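Local coordinates for putative glyoxalase superfamily protein (Ralstonia eutropha, PDB 3IUZ) that probably acts as an iron(II)-dependent dioxygenase of the 2-oxoadipate dioxygenase/decarboxylase family, at residues 41-53 against 131-143. Numbering follows the deposited sequence.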
# COMPACT_ATOMS: atom_id res chain seq x y z
N THR A 41 -5.97 -2.57 20.63
CA THR A 41 -4.78 -3.40 20.51
C THR A 41 -3.99 -3.08 19.22
O THR A 41 -4.54 -2.52 18.28
CB THR A 41 -5.13 -4.87 20.49
OG1 THR A 41 -5.95 -5.17 19.35
CG2 THR A 41 -5.88 -5.28 21.78
N ARG A 42 -2.74 -3.55 19.15
CA ARG A 42 -1.96 -3.33 17.94
C ARG A 42 -2.58 -3.97 16.72
O ARG A 42 -2.50 -3.39 15.62
CB ARG A 42 -0.51 -3.80 18.06
CG ARG A 42 -0.33 -5.26 18.18
CD ARG A 42 1.15 -5.62 18.26
NE ARG A 42 1.30 -7.06 18.21
CZ ARG A 42 2.45 -7.72 18.28
NH1 ARG A 42 3.61 -7.08 18.42
NH2 ARG A 42 2.41 -9.03 18.21
N ALA A 43 -3.17 -5.16 16.88
CA ALA A 43 -3.92 -5.81 15.79
C ALA A 43 -5.09 -4.95 15.28
O ALA A 43 -5.29 -4.78 14.07
CB ALA A 43 -4.44 -7.15 16.23
N GLU A 44 -5.92 -4.48 16.19
CA GLU A 44 -7.00 -3.58 15.81
C GLU A 44 -6.48 -2.32 15.08
O GLU A 44 -7.07 -1.88 14.07
CB GLU A 44 -7.79 -3.16 17.03
CG GLU A 44 -8.56 -4.31 17.70
CD GLU A 44 -9.16 -3.98 19.05
OE1 GLU A 44 -8.80 -2.94 19.66
OE2 GLU A 44 -10.02 -4.77 19.50
N ILE A 45 -5.40 -1.73 15.60
CA ILE A 45 -4.87 -0.54 15.01
C ILE A 45 -4.34 -0.84 13.61
O ILE A 45 -4.55 -0.06 12.66
CB ILE A 45 -3.79 0.12 15.92
CG1 ILE A 45 -4.48 0.74 17.13
CG2 ILE A 45 -2.96 1.18 15.17
CD1 ILE A 45 -3.51 0.94 18.38
N ALA A 46 -3.63 -1.96 13.49
CA ALA A 46 -3.05 -2.33 12.20
C ALA A 46 -4.13 -2.56 11.15
O ALA A 46 -4.00 -2.10 10.00
CB ALA A 46 -2.16 -3.57 12.34
N GLN A 47 -5.18 -3.25 11.54
CA GLN A 47 -6.32 -3.51 10.67
C GLN A 47 -7.04 -2.20 10.28
O GLN A 47 -7.30 -1.97 9.06
CB GLN A 47 -7.28 -4.50 11.32
CG GLN A 47 -8.58 -4.75 10.57
CD GLN A 47 -8.38 -5.43 9.28
OE1 GLN A 47 -7.37 -6.10 9.05
NE2 GLN A 47 -9.38 -5.28 8.40
N ALA A 48 -7.25 -1.31 11.26
CA ALA A 48 -7.90 0.00 10.97
C ALA A 48 -7.03 0.84 10.08
O ALA A 48 -7.57 1.40 9.08
CB ALA A 48 -8.29 0.76 12.18
N LEU A 49 -5.72 0.91 10.35
CA LEU A 49 -4.82 1.66 9.43
C LEU A 49 -4.98 1.14 7.99
O LEU A 49 -5.11 1.94 7.05
CB LEU A 49 -3.36 1.58 9.84
CG LEU A 49 -2.31 2.10 8.87
CD1 LEU A 49 -2.47 3.63 8.68
CD2 LEU A 49 -0.88 1.72 9.30
N ASN A 50 -4.95 -0.19 7.83
CA ASN A 50 -5.04 -0.80 6.53
C ASN A 50 -6.31 -0.41 5.80
O ASN A 50 -6.27 -0.19 4.61
CB ASN A 50 -4.98 -2.32 6.60
CG ASN A 50 -3.57 -2.82 6.88
OD1 ASN A 50 -2.65 -2.02 6.89
ND2 ASN A 50 -3.43 -4.15 7.20
N MSE A 51 -7.41 -0.36 6.54
CA MSE A 51 -8.67 -0.02 5.97
C MSE A 51 -8.69 1.46 5.52
O MSE A 51 -9.34 1.79 4.52
CB MSE A 51 -9.79 -0.36 6.97
CG MSE A 51 -9.99 -1.93 7.19
SE MSE A 51 -11.23 -2.27 8.55
CE MSE A 51 -12.90 -2.17 7.57
N VAL A 52 -8.05 2.35 6.30
CA VAL A 52 -7.99 3.75 5.96
C VAL A 52 -7.18 3.89 4.70
O VAL A 52 -7.58 4.63 3.77
CB VAL A 52 -7.44 4.60 7.12
CG1 VAL A 52 -7.21 6.05 6.66
CG2 VAL A 52 -8.40 4.50 8.33
N LEU A 53 -6.10 3.10 4.60
CA LEU A 53 -5.21 3.18 3.45
C LEU A 53 -5.92 2.62 2.18
O LEU A 53 -5.78 3.16 1.09
CB LEU A 53 -3.87 2.45 3.72
CG LEU A 53 -2.93 3.15 4.72
CD1 LEU A 53 -1.70 2.25 5.03
CD2 LEU A 53 -2.51 4.55 4.20
N ALA A 131 3.77 -9.83 7.23
CA ALA A 131 2.50 -10.33 7.75
C ALA A 131 2.40 -10.02 9.21
O ALA A 131 3.40 -10.06 9.94
CB ALA A 131 2.38 -11.88 7.56
N HIS A 132 1.18 -9.80 9.64
CA HIS A 132 0.94 -9.43 11.03
C HIS A 132 0.99 -10.63 11.97
O HIS A 132 0.27 -11.63 11.78
CB HIS A 132 -0.37 -8.67 11.17
CG HIS A 132 -0.39 -7.84 12.40
ND1 HIS A 132 -0.68 -8.38 13.64
CD2 HIS A 132 -0.09 -6.53 12.62
CE1 HIS A 132 -0.56 -7.44 14.56
NE2 HIS A 132 -0.24 -6.30 13.97
N ALA A 133 1.81 -10.50 13.01
CA ALA A 133 2.05 -11.63 13.94
C ALA A 133 0.76 -12.07 14.64
O ALA A 133 0.68 -13.19 15.06
CB ALA A 133 3.13 -11.26 14.99
N ASP A 134 -0.22 -11.19 14.79
CA ASP A 134 -1.41 -11.53 15.58
C ASP A 134 -2.53 -12.15 14.75
O ASP A 134 -3.46 -12.71 15.31
CB ASP A 134 -1.98 -10.33 16.36
CG ASP A 134 -1.00 -9.73 17.35
OD1 ASP A 134 -0.10 -10.45 17.87
OD2 ASP A 134 -1.15 -8.52 17.64
N ALA A 135 -2.46 -12.03 13.43
CA ALA A 135 -3.51 -12.56 12.55
C ALA A 135 -2.94 -12.56 11.12
O ALA A 135 -3.40 -11.78 10.27
CB ALA A 135 -4.81 -11.68 12.64
N PRO A 136 -1.93 -13.42 10.87
CA PRO A 136 -1.14 -13.33 9.64
C PRO A 136 -1.96 -13.58 8.36
O PRO A 136 -1.68 -12.99 7.31
CB PRO A 136 -0.06 -14.40 9.83
CG PRO A 136 -0.48 -15.22 11.01
CD PRO A 136 -1.36 -14.38 11.82
N GLU A 137 -2.98 -14.43 8.49
CA GLU A 137 -3.88 -14.73 7.39
C GLU A 137 -5.05 -13.78 7.25
O GLU A 137 -5.64 -13.70 6.18
CB GLU A 137 -4.44 -16.14 7.51
CG GLU A 137 -3.36 -17.17 7.52
CD GLU A 137 -3.91 -18.58 7.68
OE1 GLU A 137 -5.15 -18.77 7.73
OE2 GLU A 137 -3.09 -19.51 7.73
N GLY A 138 -5.36 -13.02 8.29
CA GLY A 138 -6.54 -12.15 8.25
C GLY A 138 -6.26 -10.68 8.02
O GLY A 138 -7.00 -10.02 7.31
N ILE A 139 -5.23 -10.14 8.68
CA ILE A 139 -4.85 -8.74 8.51
C ILE A 139 -4.10 -8.67 7.19
O ILE A 139 -3.31 -9.56 6.88
CB ILE A 139 -3.97 -8.27 9.69
CG1 ILE A 139 -4.86 -8.07 10.94
CG2 ILE A 139 -3.24 -6.99 9.33
CD1 ILE A 139 -4.05 -7.82 12.22
N ALA A 140 -4.34 -7.65 6.37
CA ALA A 140 -3.64 -7.53 5.09
C ALA A 140 -2.15 -7.53 5.29
O ALA A 140 -1.66 -6.94 6.26
CB ALA A 140 -4.01 -6.22 4.38
N GLN A 141 -1.44 -8.14 4.34
CA GLN A 141 0.00 -8.08 4.32
C GLN A 141 0.42 -6.77 3.68
O GLN A 141 -0.39 -6.12 3.00
CB GLN A 141 0.61 -9.22 3.56
CG GLN A 141 0.49 -10.55 4.24
CD GLN A 141 1.23 -11.62 3.45
OE1 GLN A 141 2.45 -11.82 3.61
NE2 GLN A 141 0.51 -12.30 2.57
N PHE A 142 1.68 -6.38 3.91
CA PHE A 142 2.32 -5.31 3.18
C PHE A 142 3.37 -5.93 2.29
O PHE A 142 4.19 -6.77 2.75
CB PHE A 142 3.00 -4.32 4.11
CG PHE A 142 2.07 -3.32 4.71
CD1 PHE A 142 1.26 -3.64 5.78
CD2 PHE A 142 1.96 -2.05 4.14
CE1 PHE A 142 0.37 -2.70 6.31
CE2 PHE A 142 1.09 -1.12 4.66
CZ PHE A 142 0.29 -1.41 5.73
N PHE A 143 3.39 -5.51 1.03
CA PHE A 143 4.45 -5.93 0.12
C PHE A 143 5.26 -4.67 -0.15
O PHE A 143 4.72 -3.71 -0.65
CB PHE A 143 3.88 -6.56 -1.15
CG PHE A 143 4.92 -7.28 -1.95
CD1 PHE A 143 5.77 -6.59 -2.81
CD2 PHE A 143 5.08 -8.65 -1.84
CE1 PHE A 143 6.72 -7.27 -3.56
CE2 PHE A 143 6.04 -9.31 -2.58
CZ PHE A 143 6.87 -8.63 -3.42
O HOH W 1 -2.95 -7.06 19.13
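The Arg42 guanidinium and Asp134 carboxylate meet side-on, with Asp134 lying at the guanidinium edge. Arg42 NE donates to Asp134 OD2 over 2.9 Å on its syn side, and Arg42 NH2 reaches Asp134 OD1, also over 2.9 Å, at a nearly straight 177°. Both acceptors lie close to the guanidinium plane, yet the planes are 36° apart, and Arg42 NH2 meets OD1 from above the carboxylate plane. Arg42 arrives with CG set between its backbone N and carbonyl carbon and an extended chain beyond; NH2 also bonds a hexaethylene glycol molecule, probably from the crystallisation liquor.

The His132 ring carries Ile139 CD1 on one face, 3.6 Å above its plane and displaced toward the rim, has Asp134 CA at its edge, and meets Tyr112 edge-to-face; Ala46 CB approaches its CD2 obliquely. Its rotation is fixed at both nitrogens: ND1 accepts from Asp134 N, NE2 bonds Leu110 O.

Thr41 and Glu44 form a capping box at the start of helix 42-60. Over a little more than three turns, from Arg42 to Leu53, the helix packs on the connection between antiparallel strands 125-132 and 141-147 and on the strand ends that flank it, with a type I turn from His132 to Ala135. A water accepts from Ala43 N and donates to Asp134 OD2, gripping it a second time.

Asn50 OD1 sits 3.1 Å from Phe142 CE1, amide and ring planes 56° apart, while Asn50 ND2 bonds Tyr112 OH. Leu53 CD1 touches the Phe142 ring edge. Gln47, bent at chi2, brings OE1 to 3.7 Å from Ile139 CG1.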